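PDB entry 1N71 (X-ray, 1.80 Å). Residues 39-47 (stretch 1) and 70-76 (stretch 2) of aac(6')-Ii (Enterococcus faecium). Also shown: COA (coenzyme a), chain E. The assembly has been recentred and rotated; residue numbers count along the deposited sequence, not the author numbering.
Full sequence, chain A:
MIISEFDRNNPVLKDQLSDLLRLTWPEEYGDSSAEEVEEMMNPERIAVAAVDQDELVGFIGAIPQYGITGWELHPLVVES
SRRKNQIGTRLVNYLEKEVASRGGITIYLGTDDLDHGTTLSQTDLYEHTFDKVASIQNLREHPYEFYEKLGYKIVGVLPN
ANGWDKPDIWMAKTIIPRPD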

# COMPACT_ATOMS: atom_id res chain seq x y z
N GLU A 39 0.37 15.50 -9.25
CA GLU A 39 -0.13 14.67 -8.16
C GLU A 39 0.85 14.70 -6.99
O GLU A 39 0.46 14.66 -5.82
CB GLU A 39 -0.35 13.25 -8.66
CG GLU A 39 -1.07 12.34 -7.69
CD GLU A 39 -2.08 11.44 -8.38
OE1 GLU A 39 -1.68 10.71 -9.32
OE2 GLU A 39 -3.27 11.47 -7.99
N MET A 40 2.14 14.78 -7.32
CA MET A 40 3.19 14.81 -6.31
C MET A 40 3.30 16.20 -5.68
O MET A 40 3.92 16.37 -4.63
CB MET A 40 4.53 14.41 -6.95
CG MET A 40 4.54 12.99 -7.49
SD MET A 40 6.03 12.54 -8.41
CE MET A 40 5.58 10.89 -8.97
N MET A 41 2.67 17.19 -6.31
CA MET A 41 2.70 18.57 -5.80
C MET A 41 1.59 18.84 -4.79
O MET A 41 1.50 19.93 -4.23
CB MET A 41 2.57 19.56 -6.96
CG MET A 41 3.70 19.49 -7.98
SD MET A 41 5.32 19.84 -7.27
CE MET A 41 5.92 18.16 -6.98
N ASN A 42 0.74 17.84 -4.56
CA ASN A 42 -0.37 17.96 -3.61
C ASN A 42 0.10 18.50 -2.26
O ASN A 42 1.08 18.03 -1.70
CB ASN A 42 -1.04 16.60 -3.43
CG ASN A 42 -2.37 16.69 -2.70
OD1 ASN A 42 -2.47 17.31 -1.64
ND2 ASN A 42 -3.39 16.07 -3.27
N PRO A 43 -0.62 19.50 -1.70
CA PRO A 43 -0.27 20.10 -0.41
C PRO A 43 -0.13 19.10 0.74
O PRO A 43 0.67 19.31 1.66
CB PRO A 43 -1.40 21.09 -0.17
CG PRO A 43 -1.75 21.52 -1.55
CD PRO A 43 -1.75 20.22 -2.31
N GLU A 44 -0.89 18.01 0.70
CA GLU A 44 -0.84 17.02 1.76
C GLU A 44 0.45 16.20 1.71
O GLU A 44 0.86 15.62 2.71
CB GLU A 44 -2.04 16.07 1.68
CG GLU A 44 -2.06 15.24 0.42
N ARG A 45 1.07 16.15 0.54
CA ARG A 45 2.30 15.39 0.37
C ARG A 45 3.52 16.23 0.65
O ARG A 45 3.45 17.45 0.79
CB ARG A 45 2.42 14.85 -1.06
CG ARG A 45 1.33 13.90 -1.48
CD ARG A 45 1.69 13.26 -2.81
NE ARG A 45 0.60 12.44 -3.34
CZ ARG A 45 0.72 11.63 -4.38
NH1 ARG A 45 1.89 11.51 -5.00
NH2 ARG A 45 -0.33 10.94 -4.81
N ILE A 46 4.66 15.56 0.73
CA ILE A 46 5.93 16.22 0.94
C ILE A 46 6.70 16.03 -0.36
O ILE A 46 6.64 14.96 -0.98
CB ILE A 46 6.69 15.59 2.13
CG1 ILE A 46 5.94 15.90 3.43
CG2 ILE A 46 8.11 16.11 2.20
CD1 ILE A 46 6.43 15.13 4.63
N ALA A 47 7.37 17.09 -0.80
CA ALA A 47 8.14 17.08 -2.04
C ALA A 47 9.49 17.75 -1.79
O ALA A 47 9.56 18.95 -1.56
CB ALA A 47 7.38 17.81 -3.13
N GLY A 70 1.32 7.31 9.43
CA GLY A 70 1.99 6.47 8.45
C GLY A 70 2.10 7.05 7.06
O GLY A 70 1.09 7.32 6.40
N TRP A 71 3.34 7.23 6.59
CA TRP A 71 3.60 7.79 5.27
C TRP A 71 4.31 6.82 4.34
O TRP A 71 5.16 6.05 4.76
CB TRP A 71 4.47 9.04 5.41
CG TRP A 71 3.82 10.15 6.17
CD1 TRP A 71 3.45 10.14 7.49
CD2 TRP A 71 3.47 11.43 5.66
NE1 TRP A 71 2.89 11.35 7.83
CE2 TRP A 71 2.89 12.17 6.72
CE3 TRP A 71 3.59 12.04 4.40
CZ2 TRP A 71 2.44 13.48 6.57
CZ3 TRP A 71 3.14 13.36 4.25
CH2 TRP A 71 2.57 14.06 5.33
N GLU A 72 3.95 6.89 3.06
CA GLU A 72 4.58 6.05 2.04
C GLU A 72 5.60 6.88 1.26
O GLU A 72 5.25 7.92 0.70
CB GLU A 72 3.55 5.50 1.05
CG GLU A 72 4.20 4.88 -0.19
CD GLU A 72 3.20 4.30 -1.18
OE1 GLU A 72 2.04 4.75 -1.19
OE2 GLU A 72 3.59 3.41 -1.96
N LEU A 73 6.84 6.41 1.24
CA LEU A 73 7.91 7.09 0.51
C LEU A 73 7.67 6.79 -0.97
O LEU A 73 7.68 5.63 -1.39
CB LEU A 73 9.28 6.54 0.95
CG LEU A 73 10.56 7.13 0.34
CD1 LEU A 73 11.76 6.67 1.16
CD2 LEU A 73 10.71 6.71 -1.11
N HIS A 74 7.43 7.84 -1.75
CA HIS A 74 7.17 7.67 -3.18
C HIS A 74 7.06 9.02 -3.88
O HIS A 74 6.26 9.87 -3.49
CB HIS A 74 5.88 6.87 -3.38
CG HIS A 74 5.46 6.75 -4.82
ND1 HIS A 74 4.85 7.77 -5.51
CD2 HIS A 74 5.58 5.72 -5.69
CE1 HIS A 74 4.61 7.39 -6.74
NE2 HIS A 74 5.04 6.14 -6.88
N PRO A 75 7.90 9.25 -4.90
CA PRO A 75 8.91 8.31 -5.40
C PRO A 75 10.28 8.74 -4.89
O PRO A 75 10.38 9.65 -4.06
CB PRO A 75 8.80 8.48 -6.90
CG PRO A 75 8.66 9.98 -7.00
CD PRO A 75 7.69 10.34 -5.87
N LEU A 76 11.31 8.07 -5.37
CA LEU A 76 12.69 8.42 -5.04
C LEU A 76 13.48 8.18 -6.32
O LEU A 76 13.58 7.05 -6.79
CB LEU A 76 13.26 7.56 -3.92
CG LEU A 76 14.76 7.81 -3.67
CD1 LEU A 76 15.01 9.31 -3.42
CD2 LEU A 76 15.24 6.99 -2.48
N1A COA E . 22.27 -1.72 -4.05
C2A COA E . 23.01 -1.78 -2.92
N3A COA E . 23.49 -0.75 -2.19
C4A COA E . 23.12 0.46 -2.73
C5A COA E . 22.38 0.68 -3.86
C6A COA E . 21.92 -0.49 -4.55
N6A COA E . 21.19 -0.42 -5.67
N7A COA E . 22.21 2.03 -4.09
C8A COA E . 22.86 2.59 -3.12
N9A COA E . 23.44 1.70 -2.24
C1B COA E . 24.25 1.98 -1.05
C2B COA E . 25.58 2.66 -1.36
O2B COA E . 26.57 1.66 -1.64
C3B COA E . 25.97 3.41 -0.09
O3B COA E . 26.49 2.45 0.85
P3B COA E . 27.91 2.67 1.58
O7A COA E . 28.88 2.78 0.46
O8A COA E . 28.07 1.46 2.41
O9A COA E . 27.73 3.92 2.35
C4B COA E . 24.60 3.87 0.41
O4B COA E . 23.67 2.94 -0.16
C5B COA E . 24.23 5.32 0.06
O5B COA E . 24.00 5.44 -1.35
P1A COA E . 23.68 6.86 -2.05
O1A COA E . 24.89 7.31 -2.77
O2A COA E . 23.04 7.76 -1.06
O3A COA E . 22.57 6.42 -3.12
P2A COA E . 22.18 7.14 -4.50
O4A COA E . 22.84 6.44 -5.61
O5A COA E . 22.32 8.61 -4.37
O6A COA E . 20.61 6.82 -4.57
CBP COA E . 18.99 5.16 -5.31
CCP COA E . 20.13 5.48 -4.36
CDP COA E . 18.58 3.69 -5.10
CEP COA E . 17.78 6.09 -4.98
CAP COA E . 19.50 5.40 -6.80
OAP COA E . 20.58 4.53 -7.13
C9P COA E . 18.37 5.36 -7.84
O9P COA E . 17.91 6.42 -8.30
N8P COA E . 17.94 4.15 -8.20
C7P COA E . 16.88 3.88 -9.17
C6P COA E . 15.48 4.14 -8.61
C5P COA E . 14.96 3.01 -7.74
O5P COA E . 14.98 1.84 -8.15
N4P COA E . 14.49 3.36 -6.54
C3P COA E . 13.94 2.43 -5.54
C2P COA E . 12.55 2.85 -5.08
S1P COA E . 11.38 1.48 -5.02
O HOH W 1 4.59 11.82 -3.97

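A strand can be held against a neighbouring segment with no direct hydrogen bond between them among the atoms modelled, provided that a few side chains bridge the gap and water serves the polar atoms left between. Residues 70-76 and 39-47 of aac(6')-Ii illustrate the principle, with the reservation that the end of the Glu44 side chain is not modelled. Stretch 2 is strand throughout, whereas stretch 1 leaves a helix, passes through a type I turn from Asn42 to Arg45 and enters a strand at Ile46. The backbones stay well apart: the CA atoms of Arg45 and Trp71 lie 9.1 Å from each other, and those of Met40 and Pro75 8.7 Å. Sheet-like pairing is impossible at such distances, and the contact buries 249 Å², both sides summed.

Gly70 makes no contact, and even a CB at that position would find nothing of stretch 1 within 5.5 Å. Trp71 follows and has the largest share of the covered surface. Its CA-to-CB bond points toward stretch 1, and its indole reaches the end of the turn. Ile46 answers with its own side chain: CD1 lies 3.8 Å from Trp71 CZ3, and 4.2 Å from the centroid of the six-membered ring in an off-centre CH-pi contact, a favourable meeting of a methyl group with the pi electrons. Glu44 contributes its backbone, its O atom lying 3.5 Å from Trp71 CH2, while Arg45 CA sits at the ring edge, 4.5 Å from CZ3 of Trp71. The turn that presents these atoms is braced internally: Arg45 N donates to Asn42 O at 2.9 Å, and Glu44 N to the side-chain OD1 of Asn42, also at 2.9 Å.

Glu72 and Leu73 do not touch stretch 1, so contact resumes at His74. Here the polar link is indirect. Water 1 accepts a hydrogen bond from Arg45 NH1 at 2.9 Å and donates one to His74 O at 2.6 Å, joining the extended arginine to a strand carbonyl it does not bond directly. The His74 side chain adds a looser contact, its CE1 lying 4.3 Å from Met40 CE.

Pro75, preceded by a cis peptide bond, closes the interface. Its CD meets Met40 SD at 3.7 Å, an apolar contact in which the long, unbranched methionine spans the space between the backbones. Leu76 is beyond the reach of stretch 1; its CD2 instead approaches CEP of coenzyme A at 3.7 Å. Apolar contacts thus lie toward both ends of the interface, with a water bridge between the two stretches.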